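Local coordinates for protein phospholipase C-beta (PLC-beta) (Sepia officinalis, PDB 3QR0) that belongs to the phospholipase C-beta family, joining PH, EF-hand-like, TIM-barrel and C2 domains in one chain that binds a calcium ion, at residues V391-V396 against A429-E434; D72-K77 against A404-D409; I115-T120 against S352-R357. One frame throughout, in Å; residues are numbered along the deposited sequence.

Interaction 1. Residues V391-V396 against A429-E434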
# COMPACT_ATOMS: atom_id res chain seq x y z
N VAL A 391 25.85 -0.88 8.55
CA VAL A 391 25.44 -2.26 8.83
C VAL A 391 26.28 -3.22 7.98
O VAL A 391 26.88 -2.81 6.98
CB VAL A 391 23.92 -2.49 8.57
CG1 VAL A 391 23.07 -1.64 9.52
CG2 VAL A 391 23.56 -2.21 7.13
N LEU A 392 26.34 -4.49 8.38
CA LEU A 392 27.11 -5.49 7.63
C LEU A 392 26.36 -5.86 6.36
O LEU A 392 25.16 -6.10 6.39
CB LEU A 392 27.35 -6.77 8.46
CG LEU A 392 28.48 -6.78 9.49
CD1 LEU A 392 28.50 -8.14 10.20
CD2 LEU A 392 29.84 -6.50 8.84
N PHE A 393 27.08 -5.91 5.25
CA PHE A 393 26.50 -6.35 3.98
C PHE A 393 25.91 -7.76 4.11
O PHE A 393 24.81 -8.03 3.62
CB PHE A 393 27.54 -6.31 2.87
CG PHE A 393 27.03 -6.85 1.56
CD1 PHE A 393 26.41 -6.02 0.65
CD2 PHE A 393 27.17 -8.20 1.25
CE1 PHE A 393 25.93 -6.51 -0.56
CE2 PHE A 393 26.69 -8.70 0.04
CZ PHE A 393 26.07 -7.86 -0.86
N LYS A 394 26.65 -8.65 4.76
CA LYS A 394 26.21 -10.04 4.97
C LYS A 394 24.84 -10.11 5.66
O LYS A 394 23.96 -10.86 5.22
CB LYS A 394 27.26 -10.81 5.78
CG LYS A 394 26.97 -12.29 6.01
CD LYS A 394 28.15 -12.93 6.73
CE LYS A 394 27.89 -14.38 7.11
NZ LYS A 394 29.15 -15.04 7.56
N ASP A 395 24.66 -9.33 6.72
CA ASP A 395 23.37 -9.29 7.42
C ASP A 395 22.24 -8.84 6.49
O ASP A 395 21.15 -9.41 6.52
CB ASP A 395 23.43 -8.35 8.64
CG ASP A 395 24.28 -8.91 9.78
OD1 ASP A 395 24.62 -10.11 9.75
OD2 ASP A 395 24.60 -8.15 10.71
N VAL A 396 22.50 -7.82 5.67
CA VAL A 396 21.48 -7.33 4.74
C VAL A 396 21.03 -8.41 3.73
O VAL A 396 19.83 -8.63 3.54
CB VAL A 396 21.95 -6.05 3.99
CG1 VAL A 396 21.02 -5.72 2.84
CG2 VAL A 396 22.05 -4.87 4.95
N ALA A 429 30.14 -10.89 -3.53
CA ALA A 429 29.71 -11.96 -4.44
C ALA A 429 29.51 -13.27 -3.70
O ALA A 429 28.52 -13.97 -3.93
CB ALA A 429 30.73 -12.15 -5.56
N GLN A 430 30.44 -13.59 -2.81
CA GLN A 430 30.36 -14.81 -2.01
C GLN A 430 29.10 -14.84 -1.15
O GLN A 430 28.38 -15.84 -1.14
CB GLN A 430 31.59 -14.94 -1.11
CG GLN A 430 31.60 -16.20 -0.25
CD GLN A 430 32.80 -16.27 0.67
OE1 GLN A 430 33.89 -15.79 0.35
NE2 GLN A 430 32.61 -16.89 1.83
N TYR A 431 28.82 -13.74 -0.45
CA TYR A 431 27.66 -13.68 0.44
C TYR A 431 26.33 -13.64 -0.31
O TYR A 431 25.33 -14.16 0.18
CB TYR A 431 27.76 -12.51 1.43
CG TYR A 431 29.00 -12.53 2.31
CD1 TYR A 431 29.48 -13.72 2.86
CD2 TYR A 431 29.68 -11.36 2.61
CE1 TYR A 431 30.61 -13.74 3.66
CE2 TYR A 431 30.81 -11.36 3.42
CZ TYR A 431 31.27 -12.56 3.94
OH TYR A 431 32.39 -12.57 4.73
N CYS A 432 26.32 -13.04 -1.51
CA CYS A 432 25.15 -13.13 -2.38
C CYS A 432 24.87 -14.59 -2.71
O CYS A 432 23.73 -15.05 -2.60
CB CYS A 432 25.35 -12.36 -3.69
SG CYS A 432 25.21 -10.57 -3.52
N ASN A 433 25.90 -15.32 -3.12
CA ASN A 433 25.76 -16.73 -3.47
C ASN A 433 25.26 -17.55 -2.29
O ASN A 433 24.30 -18.32 -2.42
CB ASN A 433 27.08 -17.30 -4.00
CG ASN A 433 27.38 -16.85 -5.42
OD1 ASN A 433 26.58 -17.07 -6.33
ND2 ASN A 433 28.53 -16.23 -5.62
N GLU A 434 25.89 -17.37 -1.13
CA GLU A 434 25.55 -18.15 0.05
C GLU A 434 24.18 -17.78 0.63
O GLU A 434 23.45 -18.66 1.07
CB GLU A 434 26.65 -18.01 1.11
CG GLU A 434 27.96 -18.68 0.70
CD GLU A 434 29.11 -18.43 1.66
OE1 GLU A 434 28.92 -17.74 2.68
OE2 GLU A 434 30.22 -18.94 1.39
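Phe393 and Lys394, in the first turn of helix 393-403, meet Tyr431 and Cys432 of helix 422-436 in a largely buried helix-to-helix contact made of aromatic, sulfur and aliphatic groups, with no hydrogen bond across it. Lys394 contributes a CH-pi contact: Lys394 CD lies over one face of the Tyr431 ring, 4.1 Å from the centroid and only 14° off the ring normal. CG anti to the backbone N (chi1 -177°) and an extended chain beyond it carry the aliphatic part of Lys394 across the phenol, and its CB adds a touch at Tyr431 CD2 (4.0 Å). Both helices belong to the X part of the TIM barrel. Helix 393-403 leads on to strand 412-418, helix 422-436 follows that strand, and strands 366-372 and 412-418 run side by side and parallel. Phe393 turns its edge to the second helix: Phe393 CZ is 3.9 Å from Cys432 SG, and the sulfur sits in the ring plane, 5.2 Å from the centroid, as an edge-on sulfur-aromatic contact. Phe393 CE2 also reaches Tyr431 CB at 4.2 Å. Leu369, Cys371 and Ile381 pack on the same phenylalanine from the neighbouring strands, while the hydroxyl of Tyr431 is hydrogen-bonded to Glu378.

Interaction 2. Residues D72-K77 against A404-D409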
# COMPACT_ATOMS: atom_id res chain seq x y z
N ASP A 72 5.12 -8.64 10.32
CA ASP A 72 5.71 -9.93 10.08
C ASP A 72 5.56 -10.81 11.31
O ASP A 72 5.38 -10.31 12.42
CB ASP A 72 7.20 -9.78 9.72
CG ASP A 72 7.72 -10.90 8.83
OD1 ASP A 72 6.97 -11.87 8.54
OD2 ASP A 72 8.89 -10.82 8.42
N ILE A 73 5.60 -12.11 11.07
CA ILE A 73 5.70 -13.09 12.13
C ILE A 73 6.70 -14.13 11.63
O ILE A 73 6.60 -14.59 10.48
CB ILE A 73 4.33 -13.71 12.51
CG1 ILE A 73 4.51 -14.81 13.56
CG2 ILE A 73 3.58 -14.21 11.29
CD1 ILE A 73 3.22 -15.23 14.23
N ARG A 74 7.67 -14.45 12.47
CA ARG A 74 8.79 -15.31 12.10
C ARG A 74 8.97 -16.41 13.13
O ARG A 74 8.66 -16.22 14.30
CB ARG A 74 10.08 -14.50 12.03
CG ARG A 74 10.05 -13.40 11.01
CD ARG A 74 11.07 -12.32 11.29
NE ARG A 74 10.74 -11.14 10.51
CZ ARG A 74 11.30 -9.94 10.65
NH1 ARG A 74 12.28 -9.75 11.52
NH2 ARG A 74 10.88 -8.94 9.88
N CYS A 75 9.50 -17.55 12.70
CA CYS A 75 9.76 -18.65 13.61
C CYS A 75 11.09 -19.32 13.29
O CYS A 75 11.72 -19.03 12.27
CB CYS A 75 8.63 -19.67 13.55
SG CYS A 75 8.47 -20.54 11.97
N ALA A 76 11.51 -20.21 14.19
CA ALA A 76 12.73 -20.99 14.01
C ALA A 76 13.94 -20.07 13.81
O ALA A 76 14.14 -19.13 14.58
CB ALA A 76 12.57 -21.97 12.85
N LYS A 77 14.73 -20.32 12.77
CA LYS A 77 15.98 -19.59 12.56
C LYS A 77 15.79 -18.09 12.33
O LYS A 77 16.71 -17.31 12.54
CB LYS A 77 16.79 -20.22 11.40
CG LYS A 77 16.21 -20.02 10.01
CD LYS A 77 16.99 -20.84 8.98
CE LYS A 77 16.91 -20.21 7.59
NZ LYS A 77 17.66 -21.00 6.58
N ALA A 404 12.30 -11.62 0.66
CA ALA A 404 12.15 -11.26 -0.76
C ALA A 404 10.84 -11.70 -1.39
O ALA A 404 10.23 -10.94 -2.15
CB ALA A 404 13.32 -11.82 -1.56
N PHE A 405 10.40 -12.92 -1.09
CA PHE A 405 9.23 -13.48 -1.75
C PHE A 405 8.10 -13.90 -0.80
O PHE A 405 7.29 -14.76 -1.15
CB PHE A 405 9.67 -14.63 -2.66
CG PHE A 405 10.76 -14.23 -3.62
CD1 PHE A 405 10.49 -13.34 -4.66
CD2 PHE A 405 12.06 -14.68 -3.45
CE1 PHE A 405 11.49 -12.94 -5.53
CE2 PHE A 405 13.06 -14.28 -4.32
CZ PHE A 405 12.78 -13.41 -5.36
N LYS A 406 8.03 -13.28 0.37
CA LYS A 406 6.96 -13.56 1.33
C LYS A 406 5.61 -13.01 0.88
O LYS A 406 4.58 -13.63 1.16
CB LYS A 406 7.29 -13.04 2.74
CG LYS A 406 8.26 -13.92 3.50
CD LYS A 406 8.38 -13.55 4.99
CE LYS A 406 7.39 -14.33 5.86
NZ LYS A 406 7.65 -14.14 7.33
N VAL A 407 5.59 -11.86 0.21
CA VAL A 407 4.33 -11.25 -0.22
C VAL A 407 4.14 -11.22 -1.73
O VAL A 407 3.02 -11.09 -2.20
CB VAL A 407 4.14 -9.81 0.33
CG1 VAL A 407 4.44 -9.77 1.82
CG2 VAL A 407 5.00 -8.81 -0.45
N SER A 408 5.23 -11.35 -2.48
CA SER A 408 5.18 -11.40 -3.95
C SER A 408 6.13 -12.47 -4.47
O SER A 408 7.24 -12.60 -3.97
CB SER A 408 5.59 -10.04 -4.53
OG SER A 408 5.72 -10.11 -5.94
N ASP A 409 5.68 -13.21 -5.48
CA ASP A 409 6.52 -14.20 -6.16
C ASP A 409 7.37 -13.59 -7.27
O ASP A 409 8.20 -14.29 -7.86
CB ASP A 409 5.65 -15.30 -6.78
CG ASP A 409 5.08 -16.26 -5.75
OD1 ASP A 409 5.65 -16.38 -4.65
OD2 ASP A 409 4.06 -16.91 -6.06
O HOH W 1 5.62 -16.29 8.03
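Lys406 of the barrel loop 404-409 reaches Asp72 on edge strand 70-75 of the PH-domain sheet, and a salt bridge between them carries most of the contact. Asp72 OD1 receives Lys406 NZ (2.7 Å) through its syn lone pair, on the side of OD2. The lysine chain bends at chi3 (91°) and meets the aspartate side chain at about a right angle, with Lys406 CE also lying 3.7 Å from Asp72 OD1. The second oxygen belongs to Arg74, two residues along the strand. Arg74 NE (2.8 Å) and Arg74 NH2 (3.1 Å) grip Asp72 OD2 side-on, both nitrogens on one atom. OD2 lies in the guanidinium plane, but NE approaches from well above the plane of the carboxylate, whereas NH2 comes on the anti side. Arg74 has a further partner in Glu354 of helix 354-361.

Other hydrogen bonds steady the same groups. Ile73 N donates weakly to Asp72 OD1, and Lys406 NZ has a long, weak bond to Ile73 O (3.4 Å). A water between the last two accepts from Lys406 NZ at 3.0 Å and donates to Ile73 O at 3.1 Å, so the ammonium is tied to the strand backbone as well as to the carboxylate. Of nonpolar neighbours, Phe138 of helix 127-141 touches Asp72 and Ile73 and forms a cation-pi contact with Lys406.

Asp72 is buried, with one oxygen facing an ammonium and the other a guanidinium; this would probably stabilise its ionised form. The two cations, 5.4 Å apart between Arg74 NE and Lys406 NZ, share the anion, and through it the PH domain and the barrel are joined by a network of charges.

Interaction 3. Residues I115-T120 against S352-R357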
# COMPACT_ATOMS: atom_id res chain seq x y z
N ILE A 115 8.20 1.90 9.93
CA ILE A 115 9.46 2.44 10.45
C ILE A 115 9.51 2.34 11.98
O ILE A 115 10.55 1.98 12.54
CB ILE A 115 9.68 3.91 10.02
CG1 ILE A 115 9.75 4.02 8.49
CG2 ILE A 115 10.96 4.46 10.63
CD1 ILE A 115 10.92 3.28 7.87
N ASP A 116 8.40 2.64 12.64
CA ASP A 116 8.31 2.56 14.09
C ASP A 116 7.64 1.24 14.50
O ASP A 116 6.42 1.16 14.62
CB ASP A 116 7.53 3.76 14.66
CG ASP A 116 7.70 3.91 16.17
OD1 ASP A 116 8.38 3.07 16.80
OD2 ASP A 116 7.15 4.88 16.74
N LEU A 117 8.46 0.21 14.69
CA LEU A 117 7.96 -1.13 15.00
C LEU A 117 7.97 -1.40 16.49
O LEU A 117 8.82 -0.88 17.23
CB LEU A 117 8.82 -2.19 14.30
CG LEU A 117 8.87 -2.16 12.78
CD1 LEU A 117 9.90 -3.18 12.29
CD2 LEU A 117 7.48 -2.42 12.18
N GLU A 118 7.01 -2.20 16.94
CA GLU A 118 7.05 -2.80 18.25
C GLU A 118 7.06 -4.31 18.04
O GLU A 118 6.77 -4.79 16.94
CB GLU A 118 5.89 -2.31 19.12
CG GLU A 118 6.03 -0.80 19.43
CD GLU A 118 4.93 -0.24 20.31
OE1 GLU A 118 3.82 -0.80 20.34
OE2 GLU A 118 5.17 0.80 20.96
N TRP A 119 7.45 -5.04 19.08
CA TRP A 119 7.77 -6.45 18.94
C TRP A 119 7.10 -7.27 20.04
O TRP A 119 7.01 -6.83 21.19
CB TRP A 119 9.29 -6.65 18.99
CG TRP A 119 10.01 -5.98 17.88
CD1 TRP A 119 10.39 -4.66 17.82
CD2 TRP A 119 10.44 -6.57 16.65
NE1 TRP A 119 11.02 -4.40 16.63
CE2 TRP A 119 11.07 -5.56 15.89
CE3 TRP A 119 10.36 -7.87 16.12
CZ2 TRP A 119 11.61 -5.80 14.63
CZ3 TRP A 119 10.91 -8.11 14.87
CH2 TRP A 119 11.52 -7.07 14.14
N THR A 120 6.65 -8.47 19.68
CA THR A 120 6.10 -9.44 20.62
C THR A 120 6.88 -10.74 20.45
O THR A 120 7.07 -11.21 19.32
CB THR A 120 4.60 -9.67 20.36
OG1 THR A 120 3.91 -8.41 20.44
CG2 THR A 120 4.00 -10.64 21.37
N SER A 352 20.05 0.41 8.63
CA SER A 352 19.31 -0.70 9.24
C SER A 352 19.33 -1.95 8.37
O SER A 352 19.38 -1.86 7.14
CB SER A 352 17.86 -0.26 9.48
OG SER A 352 17.01 -1.33 9.87
N VAL A 353 19.29 -3.12 9.02
CA VAL A 353 19.05 -4.37 8.31
C VAL A 353 17.55 -4.65 8.21
O VAL A 353 17.05 -5.03 7.15
CB VAL A 353 19.73 -5.56 9.01
CG1 VAL A 353 19.45 -6.85 8.24
CG2 VAL A 353 21.23 -5.31 9.14
N GLU A 354 16.84 -4.47 9.32
CA GLU A 354 15.40 -4.76 9.37
C GLU A 354 14.58 -3.99 8.33
O GLU A 354 13.57 -4.50 7.84
CB GLU A 354 14.85 -4.49 10.78
CG GLU A 354 13.36 -4.77 10.98
CD GLU A 354 12.95 -6.22 10.70
OE1 GLU A 354 13.71 -7.15 11.04
OE2 GLU A 354 11.84 -6.42 10.16
N ILE A 355 15.00 -2.77 8.00
CA ILE A 355 14.32 -1.98 6.97
C ILE A 355 14.22 -2.73 5.63
O ILE A 355 13.24 -2.57 4.91
CB ILE A 355 14.97 -0.57 6.78
CG1 ILE A 355 14.11 0.34 5.89
CG2 ILE A 355 16.38 -0.70 6.21
CD1 ILE A 355 12.69 0.55 6.39
N TYR A 356 15.21 -3.55 5.31
CA TYR A 356 15.15 -4.36 4.08
C TYR A 356 14.00 -5.35 4.11
O TYR A 356 13.30 -5.52 3.11
CB TYR A 356 16.48 -5.09 3.81
CG TYR A 356 17.53 -4.17 3.23
CD1 TYR A 356 17.64 -3.99 1.85
CD2 TYR A 356 18.39 -3.47 4.07
CE1 TYR A 356 18.60 -3.13 1.32
CE2 TYR A 356 19.36 -2.62 3.55
CZ TYR A 356 19.46 -2.45 2.19
OH TYR A 356 20.41 -1.60 1.69
N ARG A 357 13.79 -6.00 5.25
CA ARG A 357 12.66 -6.91 5.40
C ARG A 357 11.37 -6.11 5.26
O ARG A 357 10.48 -6.50 4.51
CB ARG A 357 12.70 -7.62 6.76
CG ARG A 357 13.94 -8.46 6.99
CD ARG A 357 13.83 -9.33 8.24
NE ARG A 357 15.10 -10.01 8.51
CZ ARG A 357 16.09 -9.54 9.27
NH1 ARG A 357 16.01 -8.37 9.90
NH2 ARG A 357 17.19 -10.27 9.42
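Trp119 turns the edge of its six-membered ring toward the carboxylate of Glu354, the two planes standing perpendicular. Trp119 CH2 lies above one face of the carboxylate, 3.8 Å from Glu354 CD and equally far from Glu354 OE1, while CD sits in the plane of the indole. Arg357 approaches from the other side of that carboxylate: Arg357 NH1 donates to Glu354 OE1 at 2.8 Å, about 45° out of the carboxylate plane, as part of a salt bridge. OE2 is paired with Arg74 of the PH domain. With CG anti to the backbone N, Glu354 sets that carbon against Leu117 CD1 (4.0 Å), and the bend at chi2 (60°) turns the carboxylate to the edge of the Trp119 ring. Farther along, Ile115 and Ile355 touch tip to tip, CD1 to CD1 at 3.6 Å. Ser352, before the turn into the helix, accepts from Ile355 N through OG (3.1 Å, 161°), a capping bond. A glycerol, probably from the crystallisation liquor, is hydrogen-bonded to Ser352 OG and Ile115 O, bridging the two segments beside the isoleucines. The arrangement is a mixed apolar and polar interdomain seam, in which strand 118-124 of the PH sheet and the loop before it lie against the first turn of barrel helix 354-361.

In the fold
Interaction 1 is buried within the TIM barrel and relies on rings, sulfur and methylenes. Interactions 2 and 3 both join the PH-domain sheet to the barrel; interaction 2 is buried yet ionic, whereas interaction 3 lies at the surface and mixes aliphatic contacts with a carboxylate beside an indole. Their centres are 13 Å apart, and the salt bridge from Arg74 NH2 to Glu354 OE2 (2.7 Å) links the two through a shared ion pair. Helix 393-403 connects interactions 1 and 2: its start serves the first, the loop after it the second. Interactions 1 and 3 touch directly, Val396 CG1 lying 3.6 Å from Tyr356 CE2.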